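Local atomic coordinates of arylamine n-acetyltransferase (Mycobacterium smegmatis, PDB entry 1W5R), a protein that probably transfers an acetyl group from acetyl-CoA to the amino group of arylamines. Residues A[157-168]-A[176-185]; A[28-36]-A[131-141]. The protein carries 1 engineered substitution. All coordinates share one frame; numbering follows the deposited sequence.

Contact 1: residues A[157-168]-A[176-185]; sequences YRLTRHGDDHTL and WQPLYTFTTE
H166 and F182, L168 and Y180 face each other as hydrogen-bonded pairs of an antiparallel beta hairpin, strands 165-172 and 175-182 of the large sheet of the arylamine N-acetyltransferase fold. L179 and Y180 both stand opposite L168, a classic beta bulge: L168 N donates to Y180 O, while L168 O accepts from L179 N (2.8 Å). H166, L168, Y180 and F182 share one face of the sheet, where aliphatic carbon packs on aromatic rings. F182 holds CG between its backbone N and carbonyl carbon (chi1 66°), which swings the ring across to H166, whose CB sits over its face, offset toward the rim, 3.8 Å from the centroid; L159 CD2 from the next strand meets the edge of the same ring, 3.6 Å from F182 CE2. Y180 takes a similar turn (chi1 53°), and L168 CB lies above its face, offset toward the rim, with L168 CD2 3.5 Å from Y180 CZ. Y180 OH makes a weak hydrogen bond to D130. W176 brings its ring edge against the backbone of Y157 and R158, its CZ3 3.6 Å from R158 CB. Beyond the ladder the type II' turn H162-D165 carries D164, whose carboxylate takes two bonds from T184, both on syn sides: T184 N to D164 OD2 at 2.9 Å, tilted 30° out of the carboxylate plane, and T184 OG1 to D164 OD1 at 2.7 Å.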
loop_
_atom_site.group_PDB
_atom_site.type_symbol
_atom_site.label_atom_id
_atom_site.label_comp_id
_atom_site.label_asym_id
_atom_site.label_seq_id
_atom_site.Cartn_x
_atom_site.Cartn_y
_atom_site.Cartn_z
ATOM N N TYR A 157 -0.199 -24.943 -0.447
ATOM C CA TYR A 157 -1.596 -25.348 -0.225
ATOM C C TYR A 157 -1.634 -26.807 0.206
ATOM O O TYR A 157 -0.649 -27.531 0.048
ATOM C CB TYR A 157 -2.459 -25.171 -1.487
ATOM C CG TYR A 157 -2.898 -23.752 -1.794
ATOM C CD1 TYR A 157 -1.969 -22.732 -2.032
ATOM C CD2 TYR A 157 -4.259 -23.434 -1.879
ATOM C CE1 TYR A 157 -2.374 -21.423 -2.328
ATOM C CE2 TYR A 157 -4.678 -22.132 -2.195
ATOM C CZ TYR A 157 -3.733 -21.139 -2.403
ATOM O OH TYR A 157 -4.129 -19.862 -2.716
ATOM N N ARG A 158 -2.770 -27.245 0.743
ATOM C CA ARG A 158 -2.915 -28.633 1.194
ATOM C C ARG A 158 -4.363 -29.107 1.084
ATOM O O ARG A 158 -5.299 -28.396 1.501
ATOM C CB ARG A 158 -2.437 -28.782 2.644
ATOM C CG ARG A 158 -2.384 -30.224 3.127
ATOM C CD ARG A 158 -2.040 -30.318 4.597
ATOM N NE ARG A 158 -1.933 -31.712 5.029
ATOM C CZ ARG A 158 -2.237 -32.156 6.246
ATOM N NH1 ARG A 158 -2.662 -31.328 7.185
ATOM N NH2 ARG A 158 -2.117 -33.446 6.522
ATOM N N LEU A 159 -4.539 -30.310 0.536
ATOM C CA LEU A 159 -5.829 -30.989 0.580
ATOM C C LEU A 159 -5.819 -31.998 1.714
ATOM O O LEU A 159 -4.842 -32.723 1.915
ATOM C CB LEU A 159 -6.131 -31.710 -0.735
ATOM C CG LEU A 159 -6.512 -30.824 -1.922
ATOM C CD1 LEU A 159 -6.398 -31.588 -3.242
ATOM C CD2 LEU A 159 -7.924 -30.251 -1.744
ATOM N N THR A 160 -6.897 -32.016 2.479
ATOM C CA THR A 160 -7.150 -33.087 3.446
ATOM C C THR A 160 -8.548 -33.619 3.166
ATOM O O THR A 160 -9.340 -32.970 2.472
ATOM C CB THR A 160 -7.044 -32.597 4.900
ATOM O OG1 THR A 160 -7.879 -31.448 5.095
ATOM C CG2 THR A 160 -5.606 -32.234 5.248
ATOM N N ARG A 161 -8.859 -34.813 3.651
ATOM C CA ARG A 161 -10.199 -35.329 3.449
ATOM C C ARG A 161 -10.706 -36.169 4.605
ATOM O O ARG A 161 -9.922 -36.826 5.316
ATOM C CB ARG A 161 -10.292 -36.107 2.133
ATOM C CG ARG A 161 -9.637 -37.482 2.129
ATOM C CD ARG A 161 -9.791 -38.166 0.776
ATOM N NE ARG A 161 -9.114 -39.466 0.753
ATOM C CZ ARG A 161 -9.646 -40.601 1.207
ATOM N NH1 ARG A 161 -10.854 -40.611 1.755
ATOM N NH2 ARG A 161 -8.942 -41.725 1.130
ATOM N N HIS A 162 -12.021 -36.114 4.790
ATOM C CA HIS A 162 -12.760 -37.056 5.617
ATOM C C HIS A 162 -13.720 -37.720 4.651
ATOM O O HIS A 162 -14.644 -37.062 4.158
ATOM C CB HIS A 162 -13.548 -36.295 6.677
ATOM C CG HIS A 162 -12.722 -35.835 7.837
ATOM N ND1 HIS A 162 -13.280 -35.305 8.980
ATOM C CD2 HIS A 162 -11.382 -35.852 8.044
ATOM C CE1 HIS A 162 -12.321 -35.009 9.838
ATOM N NE2 HIS A 162 -11.160 -35.329 9.295
ATOM N N GLY A 163 -13.494 -38.997 4.349
ATOM C CA GLY A 163 -14.265 -39.683 3.300
ATOM C C GLY A 163 -14.061 -38.935 1.987
ATOM O O GLY A 163 -12.930 -38.635 1.620
ATOM N N ASP A 164 -15.147 -38.620 1.281
ATOM C CA ASP A 164 -15.017 -37.846 0.041
ATOM C C ASP A 164 -15.099 -36.324 0.253
ATOM O O ASP A 164 -14.988 -35.579 -0.712
ATOM C CB ASP A 164 -16.012 -38.303 -1.038
ATOM C CG ASP A 164 -15.659 -37.767 -2.425
ATOM O OD1 ASP A 164 -14.476 -37.833 -2.828
ATOM O OD2 ASP A 164 -16.573 -37.265 -3.113
ATOM N N ASP A 165 -15.280 -35.877 1.496
ATOM C CA ASP A 165 -15.272 -34.441 1.796
ATOM C C ASP A 165 -13.847 -33.914 1.910
ATOM O O ASP A 165 -13.180 -34.110 2.926
ATOM C CB ASP A 165 -16.044 -34.137 3.080
ATOM C CG ASP A 165 -17.475 -33.708 2.821
ATOM O OD1 ASP A 165 -18.139 -34.296 1.939
ATOM O OD2 ASP A 165 -17.932 -32.764 3.508
ATOM N N HIS A 166 -13.388 -33.256 0.853
ATOM C CA HIS A 166 -12.054 -32.672 0.832
ATOM C C HIS A 166 -12.113 -31.245 1.331
ATOM O O HIS A 166 -13.115 -30.551 1.144
ATOM C CB HIS A 166 -11.477 -32.666 -0.583
ATOM C CG HIS A 166 -11.317 -34.029 -1.181
ATOM N ND1 HIS A 166 -10.089 -34.562 -1.509
ATOM C CD2 HIS A 166 -12.240 -34.955 -1.538
ATOM C CE1 HIS A 166 -10.263 -35.764 -2.028
ATOM N NE2 HIS A 166 -11.556 -36.025 -2.059
ATOM N N THR A 167 -11.035 -30.817 1.972
ATOM C CA THR A 167 -10.850 -29.414 2.318
ATOM C C THR A 167 -9.572 -28.913 1.682
ATOM O O THR A 167 -8.530 -29.525 1.848
ATOM C CB THR A 167 -10.759 -29.213 3.844
ATOM O OG1 THR A 167 -11.978 -29.640 4.459
ATOM C CG2 THR A 167 -10.519 -27.756 4.187
ATOM N N LEU A 168 -9.657 -27.804 0.950
ATOM C CA LEU A 168 -8.461 -27.100 0.489
ATOM C C LEU A 168 -8.102 -25.992 1.465
ATOM O O LEU A 168 -8.955 -25.166 1.816
ATOM C CB LEU A 168 -8.698 -26.476 -0.887
ATOM C CG LEU A 168 -7.474 -25.753 -1.464
ATOM C CD1 LEU A 168 -6.384 -26.756 -1.818
ATOM C CD2 LEU A 168 -7.865 -24.918 -2.678
ATOM N N TRP A 176 -2.164 -21.486 8.395
ATOM C CA TRP A 176 -3.031 -22.294 7.549
ATOM C C TRP A 176 -4.484 -21.893 7.714
ATOM O O TRP A 176 -4.969 -21.742 8.841
ATOM C CB TRP A 176 -2.823 -23.773 7.838
ATOM C CG TRP A 176 -1.556 -24.246 7.258
ATOM C CD1 TRP A 176 -0.329 -24.289 7.862
ATOM C CD2 TRP A 176 -1.368 -24.706 5.926
ATOM N NE1 TRP A 176 0.611 -24.774 6.984
ATOM C CE2 TRP A 176 -0.004 -25.038 5.782
ATOM C CE3 TRP A 176 -2.229 -24.875 4.833
ATOM C CZ2 TRP A 176 0.525 -25.525 4.585
ATOM C CZ3 TRP A 176 -1.717 -25.356 3.657
ATOM C CH2 TRP A 176 -0.345 -25.692 3.540
ATOM N N GLN A 177 -5.151 -21.706 6.581
ATOM C CA GLN A 177 -6.535 -21.254 6.533
ATOM C C GLN A 177 -7.324 -22.132 5.582
ATOM O O GLN A 177 -7.012 -22.195 4.393
ATOM C CB GLN A 177 -6.603 -19.807 6.056
ATOM C CG GLN A 177 -5.943 -18.855 7.052
ATOM C CD GLN A 177 -6.256 -17.411 6.813
ATOM O OE1 GLN A 177 -6.769 -17.031 5.760
ATOM N NE2 GLN A 177 -5.945 -16.577 7.804
ATOM N N PRO A 178 -8.320 -22.853 6.112
ATOM C CA PRO A 178 -9.237 -23.559 5.234
ATOM C C PRO A 178 -9.982 -22.582 4.321
ATOM O O PRO A 178 -10.439 -21.515 4.775
ATOM C CB PRO A 178 -10.204 -24.227 6.224
ATOM C CG PRO A 178 -9.398 -24.361 7.510
ATOM C CD PRO A 178 -8.632 -23.089 7.539
ATOM N N LEU A 179 -10.089 -22.949 3.048
ATOM C CA LEU A 179 -10.741 -22.106 2.050
ATOM C C LEU A 179 -12.125 -22.642 1.717
ATOM O O LEU A 179 -13.119 -21.913 1.829
ATOM C CB LEU A 179 -9.897 -22.012 0.783
ATOM C CG LEU A 179 -8.460 -21.475 0.950
ATOM C CD1 LEU A 179 -7.836 -21.379 -0.430
ATOM C CD2 LEU A 179 -8.382 -20.134 1.706
ATOM N N TYR A 180 -12.197 -23.906 1.300
ATOM C CA TYR A 180 -13.485 -24.491 0.984
ATOM C C TYR A 180 -13.416 -25.998 1.091
ATOM O O TYR A 180 -12.321 -26.576 1.117
ATOM C CB TYR A 180 -13.956 -24.057 -0.406
ATOM C CG TYR A 180 -12.979 -24.290 -1.546
ATOM C CD1 TYR A 180 -12.856 -25.545 -2.163
ATOM C CD2 TYR A 180 -12.183 -23.244 -2.030
ATOM C CE1 TYR A 180 -11.969 -25.752 -3.236
ATOM C CE2 TYR A 180 -11.297 -23.442 -3.100
ATOM C CZ TYR A 180 -11.189 -24.709 -3.690
ATOM O OH TYR A 180 -10.357 -24.919 -4.774
ATOM N N THR A 181 -14.588 -26.617 1.170
ATOM C CA THR A 181 -14.709 -28.050 1.140
ATOM C C THR A 181 -15.410 -28.442 -0.154
ATOM O O THR A 181 -16.163 -27.661 -0.712
ATOM C CB THR A 181 -15.525 -28.567 2.343
ATOM O OG1 THR A 181 -16.883 -28.110 2.246
ATOM C CG2 THR A 181 -14.920 -28.099 3.667
ATOM N N PHE A 182 -15.139 -29.642 -0.643
ATOM C CA PHE A 182 -15.780 -30.119 -1.865
ATOM C C PHE A 182 -15.757 -31.634 -1.920
ATOM O O PHE A 182 -14.904 -32.270 -1.288
ATOM C CB PHE A 182 -15.085 -29.527 -3.107
ATOM C CG PHE A 182 -13.659 -29.999 -3.307
ATOM C CD1 PHE A 182 -13.377 -31.070 -4.151
ATOM C CD2 PHE A 182 -12.601 -29.353 -2.673
ATOM C CE1 PHE A 182 -12.061 -31.496 -4.357
ATOM C CE2 PHE A 182 -11.285 -29.781 -2.867
ATOM C CZ PHE A 182 -11.015 -30.849 -3.708
ATOM N N THR A 183 -16.691 -32.210 -2.674
ATOM C CA THR A 183 -16.620 -33.631 -2.986
ATOM C C THR A 183 -16.177 -33.822 -4.433
ATOM O O THR A 183 -16.190 -32.881 -5.237
ATOM C CB THR A 183 -17.971 -34.368 -2.748
ATOM O OG1 THR A 183 -18.879 -34.076 -3.827
ATOM C CG2 THR A 183 -18.590 -33.989 -1.401
ATOM N N THR A 184 -15.793 -35.049 -4.784
ATOM C CA THR A 184 -15.350 -35.316 -6.135
ATOM C C THR A 184 -16.472 -35.857 -7.038
ATOM O O THR A 184 -16.190 -36.373 -8.106
ATOM C CB THR A 184 -14.123 -36.267 -6.163
ATOM O OG1 THR A 184 -14.467 -37.516 -5.544
ATOM C CG2 THR A 184 -12.943 -35.628 -5.434
ATOM N N GLU A 185 -17.727 -35.696 -6.618
ATOM C CA GLU A 185 -18.865 -36.073 -7.470
ATOM C C GLU A 185 -19.001 -35.081 -8.637
ATOM O O GLU A 185 -19.215 -33.884 -8.408
ATOM C CB GLU A 185 -20.158 -36.099 -6.661
ATOM C CG GLU A 185 -21.389 -36.501 -7.481
ATOM C CD GLU A 185 -22.695 -36.349 -6.714
ATOM O OE1 GLU A 185 -22.671 -36.123 -5.479
ATOM O OE2 GLU A 185 -23.775 -36.457 -7.360
#

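Contact 2: residues A[28-36]-A[131-141]; sequences LHAIVAAHN and VGFGGQTLTSP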
loop_
_atom_site.group_PDB
_atom_site.type_symbol
_atom_site.label_atom_id
_atom_site.label_comp_id
_atom_site.label_asym_id
_atom_site.label_seq_id
_atom_site.Cartn_x
_atom_site.Cartn_y
_atom_site.Cartn_z
ATOM N N LEU A 28 -0.858 -27.053 -18.588
ATOM C CA LEU A 28 -1.817 -26.790 -17.513
ATOM C C LEU A 28 -1.277 -25.715 -16.575
ATOM O O LEU A 28 -1.996 -24.762 -16.227
ATOM C CB LEU A 28 -2.160 -28.072 -16.760
ATOM C CG LEU A 28 -3.344 -27.992 -15.780
ATOM C CD1 LEU A 28 -4.644 -27.591 -16.475
ATOM C CD2 LEU A 28 -3.494 -29.322 -15.074
ATOM N N HIS A 29 -0.010 -25.831 -16.191
ATOM C CA HIS A 29 0.631 -24.795 -15.369
ATOM C C HIS A 29 0.654 -23.427 -16.069
ATOM O O HIS A 29 0.335 -22.394 -15.474
ATOM C CB HIS A 29 2.061 -25.215 -15.002
ATOM C CG HIS A 29 2.132 -26.248 -13.924
ATOM N ND1 HIS A 29 2.306 -25.925 -12.596
ATOM C CD2 HIS A 29 2.045 -27.599 -13.975
ATOM C CE1 HIS A 29 2.328 -27.032 -11.877
ATOM N NE2 HIS A 29 2.179 -28.063 -12.689
ATOM N N ALA A 30 1.034 -23.414 -17.343
ATOM C CA ALA A 30 1.140 -22.159 -18.083
ATOM C C ALA A 30 -0.209 -21.466 -18.237
ATOM O O ALA A 30 -0.303 -20.245 -18.091
ATOM C CB ALA A 30 1.781 -22.395 -19.456
ATOM N N ILE A 31 -1.247 -22.248 -18.535
ATOM C CA ILE A 31 -2.586 -21.681 -18.716
ATOM C C ILE A 31 -3.129 -21.099 -17.403
ATOM O O ILE A 31 -3.649 -19.992 -17.399
ATOM C CB ILE A 31 -3.559 -22.710 -19.320
ATOM C CG1 ILE A 31 -3.199 -22.961 -20.792
ATOM C CG2 ILE A 31 -5.017 -22.231 -19.196
ATOM C CD1 ILE A 31 -4.130 -23.914 -21.504
ATOM N N VAL A 32 -2.990 -21.836 -16.305
ATOM C CA VAL A 32 -3.456 -21.331 -14.992
ATOM C C VAL A 32 -2.763 -19.993 -14.675
ATOM O O VAL A 32 -3.415 -19.023 -14.291
ATOM C CB VAL A 32 -3.223 -22.382 -13.867
ATOM C CG1 VAL A 32 -3.417 -21.771 -12.460
ATOM C CG2 VAL A 32 -4.146 -23.580 -14.042
ATOM N N ALA A 33 -1.444 -19.928 -14.861
ATOM C CA ALA A 33 -0.706 -18.707 -14.565
ATOM C C ALA A 33 -1.137 -17.535 -15.456
ATOM O O ALA A 33 -1.275 -16.403 -14.998
ATOM C CB ALA A 33 0.812 -18.952 -14.683
ATOM N N ALA A 34 -1.355 -17.814 -16.739
ATOM C CA ALA A 34 -1.751 -16.768 -17.670
ATOM C C ALA A 34 -3.172 -16.279 -17.381
ATOM O O ALA A 34 -3.446 -15.073 -17.394
ATOM C CB ALA A 34 -1.649 -17.289 -19.105
ATOM N N HIS A 35 -4.062 -17.225 -17.101
ATOM C CA HIS A 35 -5.434 -16.890 -16.718
ATOM C C HIS A 35 -5.444 -16.030 -15.437
ATOM O O HIS A 35 -6.110 -14.982 -15.383
ATOM C CB HIS A 35 -6.240 -18.179 -16.559
ATOM C CG HIS A 35 -7.713 -17.973 -16.363
ATOM N ND1 HIS A 35 -8.649 -18.478 -17.245
ATOM C CD2 HIS A 35 -8.415 -17.352 -15.381
ATOM C CE1 HIS A 35 -9.861 -18.175 -16.814
ATOM N NE2 HIS A 35 -9.748 -17.492 -15.687
ATOM N N ASN A 36 -4.658 -16.445 -14.444
ATOM C CA ASN A 36 -4.564 -15.729 -13.169
ATOM C C ASN A 36 -4.272 -14.247 -13.365
ATOM O O ASN A 36 -4.863 -13.398 -12.692
ATOM C CB ASN A 36 -3.409 -16.290 -12.322
ATOM C CG ASN A 36 -3.747 -17.589 -11.586
ATOM O OD1 ASN A 36 -4.917 -17.947 -11.325
ATOM N ND2 ASN A 36 -2.706 -18.285 -11.202
ATOM N N VAL A 131 -9.219 -21.403 -10.768
ATOM C CA VAL A 131 -8.795 -20.040 -11.081
ATOM C C VAL A 131 -9.906 -19.035 -10.738
ATOM O O VAL A 131 -9.853 -17.873 -11.151
ATOM C CB VAL A 131 -8.336 -19.892 -12.553
ATOM C CG1 VAL A 131 -7.111 -20.787 -12.827
ATOM C CG2 VAL A 131 -9.484 -20.220 -13.521
ATOM N N GLY A 132 -10.903 -19.498 -9.985
ATOM C CA GLY A 132 -12.103 -18.706 -9.744
ATOM C C GLY A 132 -12.414 -18.308 -8.317
ATOM O O GLY A 132 -13.498 -17.758 -8.057
ATOM N N PHE A 133 -11.487 -18.555 -7.386
ATOM C CA PHE A 133 -11.773 -18.297 -5.964
ATOM C C PHE A 133 -11.499 -16.836 -5.571
ATOM O O PHE A 133 -11.835 -16.426 -4.459
ATOM C CB PHE A 133 -10.954 -19.240 -5.075
ATOM C CG PHE A 133 -11.382 -19.241 -3.629
ATOM C CD1 PHE A 133 -12.666 -19.663 -3.258
ATOM C CD2 PHE A 133 -10.496 -18.830 -2.632
ATOM C CE1 PHE A 133 -13.062 -19.655 -1.908
ATOM C CE2 PHE A 133 -10.882 -18.839 -1.284
ATOM C CZ PHE A 133 -12.165 -19.246 -0.930
ATOM N N GLY A 134 -10.890 -16.071 -6.472
ATOM C CA GLY A 134 -10.618 -14.643 -6.239
ATOM C C GLY A 134 -9.174 -14.393 -5.832
ATOM O O GLY A 134 -8.253 -15.053 -6.329
ATOM N N GLY A 135 -8.965 -13.460 -4.907
ATOM C CA GLY A 135 -7.604 -13.086 -4.511
ATOM C C GLY A 135 -6.727 -14.219 -3.982
ATOM O O GLY A 135 -5.510 -14.182 -4.176
ATOM N N GLN A 136 -7.342 -15.203 -3.312
ATOM C CA GLN A 136 -6.612 -16.334 -2.742
ATOM C C GLN A 136 -6.729 -17.604 -3.597
ATOM O O GLN A 136 -6.485 -18.708 -3.111
ATOM C CB GLN A 136 -7.062 -16.592 -1.291
ATOM C CG GLN A 136 -6.099 -17.443 -0.449
ATOM C CD GLN A 136 -4.688 -16.874 -0.385
ATOM O OE1 GLN A 136 -3.712 -17.507 -0.854
ATOM N NE2 GLN A 136 -4.567 -15.694 0.170
ATOM N N THR A 137 -7.088 -17.443 -4.867
ATOM C CA THR A 137 -7.254 -18.619 -5.736
ATOM C C THR A 137 -5.927 -19.335 -5.977
ATOM O O THR A 137 -4.847 -18.705 -5.964
ATOM C CB THR A 137 -7.880 -18.236 -7.089
ATOM O OG1 THR A 137 -8.557 -19.379 -7.639
ATOM C CG2 THR A 137 -6.840 -17.685 -8.073
ATOM N N LEU A 138 -6.007 -20.644 -6.201
ATOM C CA LEU A 138 -4.823 -21.420 -6.595
ATOM C C LEU A 138 -4.165 -20.860 -7.844
ATOM O O LEU A 138 -4.843 -20.534 -8.814
ATOM C CB LEU A 138 -5.192 -22.871 -6.868
ATOM C CG LEU A 138 -5.192 -23.846 -5.691
ATOM C CD1 LEU A 138 -5.830 -25.165 -6.083
ATOM C CD2 LEU A 138 -3.775 -24.102 -5.189
ATOM N N THR A 139 -2.832 -20.756 -7.800
ATOM C CA THR A 139 -2.068 -20.208 -8.913
ATOM C C THR A 139 -1.251 -21.272 -9.640
ATOM O O THR A 139 -0.482 -20.960 -10.565
ATOM C CB THR A 139 -1.153 -19.073 -8.436
ATOM O OG1 THR A 139 -0.206 -19.584 -7.484
ATOM C CG2 THR A 139 -2.003 -17.929 -7.818
ATOM N N SER A 140 -1.456 -22.521 -9.231
ATOM C CA SER A 140 -0.935 -23.699 -9.933
ATOM C C SER A 140 -2.015 -24.754 -9.872
ATOM O O SER A 140 -2.823 -24.752 -8.949
ATOM C CB SER A 140 0.287 -24.288 -9.200
ATOM O OG SER A 140 1.309 -23.340 -9.020
ATOM N N PRO A 141 -1.997 -25.714 -10.815
ATOM C CA PRO A 141 -2.745 -26.932 -10.570
ATOM C C PRO A 141 -2.031 -27.698 -9.456
ATOM O O PRO A 141 -0.796 -27.622 -9.359
ATOM C CB PRO A 141 -2.615 -27.698 -11.893
ATOM C CG PRO A 141 -1.375 -27.202 -12.510
ATOM C CD PRO A 141 -1.239 -25.760 -12.083
HETATM O O HOH W 1 0.507 -22.372 -12.773
HETATM O O HOH W 2 2.601 -23.417 -11.562
#
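P141 and V131 each lay aliphatic carbon over a histidine ring of helix 25-38, joining the helix to the long loop between strands 127-129 and 142-143. Both are CH-pi contacts. P141 CG lies above the centre of the H29 imidazole, 3.6 Å from its centroid and 7° off the normal; V131 CG2 covers one face of H35 nearer the rim, 3.5 Å from H35 NE2. H35, with CG anti to the backbone N (chi1 -172°), presents a ring face to V131, and its nitrogens bond to Y11 and H76. Apolar packing fills the stretch between the rings: V32 CG1 is 3.8 Å from V131 CG1, and V32 CG2 lies 4.1 Å from P141 CD, while L28 CD2 touches P141 CB at 3.7 Å. N36 lies across T139. Polar links run through water. One molecule donates to both H29 O (2.7 Å) and T139 O (2.8 Å); the second, in the plane of the H29 ring, joins H29 ND1 to S140 OG. R153 also bonds T139 O and S140 OG. The direct contacts are thus apolar in the main, the polar links between helix and loop pass through water, and T139 O and S140 OG are each held by a water and by R153.

Contact 2 is the deeper of the two, its centre about 8 Å from the centre of the chain against about 17 Å for contact 1, which mixes buried and exposed residues. The first is a neighbouring-strand pairing built on main-chain hydrogen bonds with a carboxylate at its turn; the second joins helix and loop far apart in sequence, through CH-pi packing and bridging water. They share no element, yet they touch: Y157 OH bonds probably to Q136 O (2.7 Å), Y157 packs on L138, and Y180 meets F133. The loop of contact 2 thus lies between the helix and the sheet face that carries Y157 and Y180.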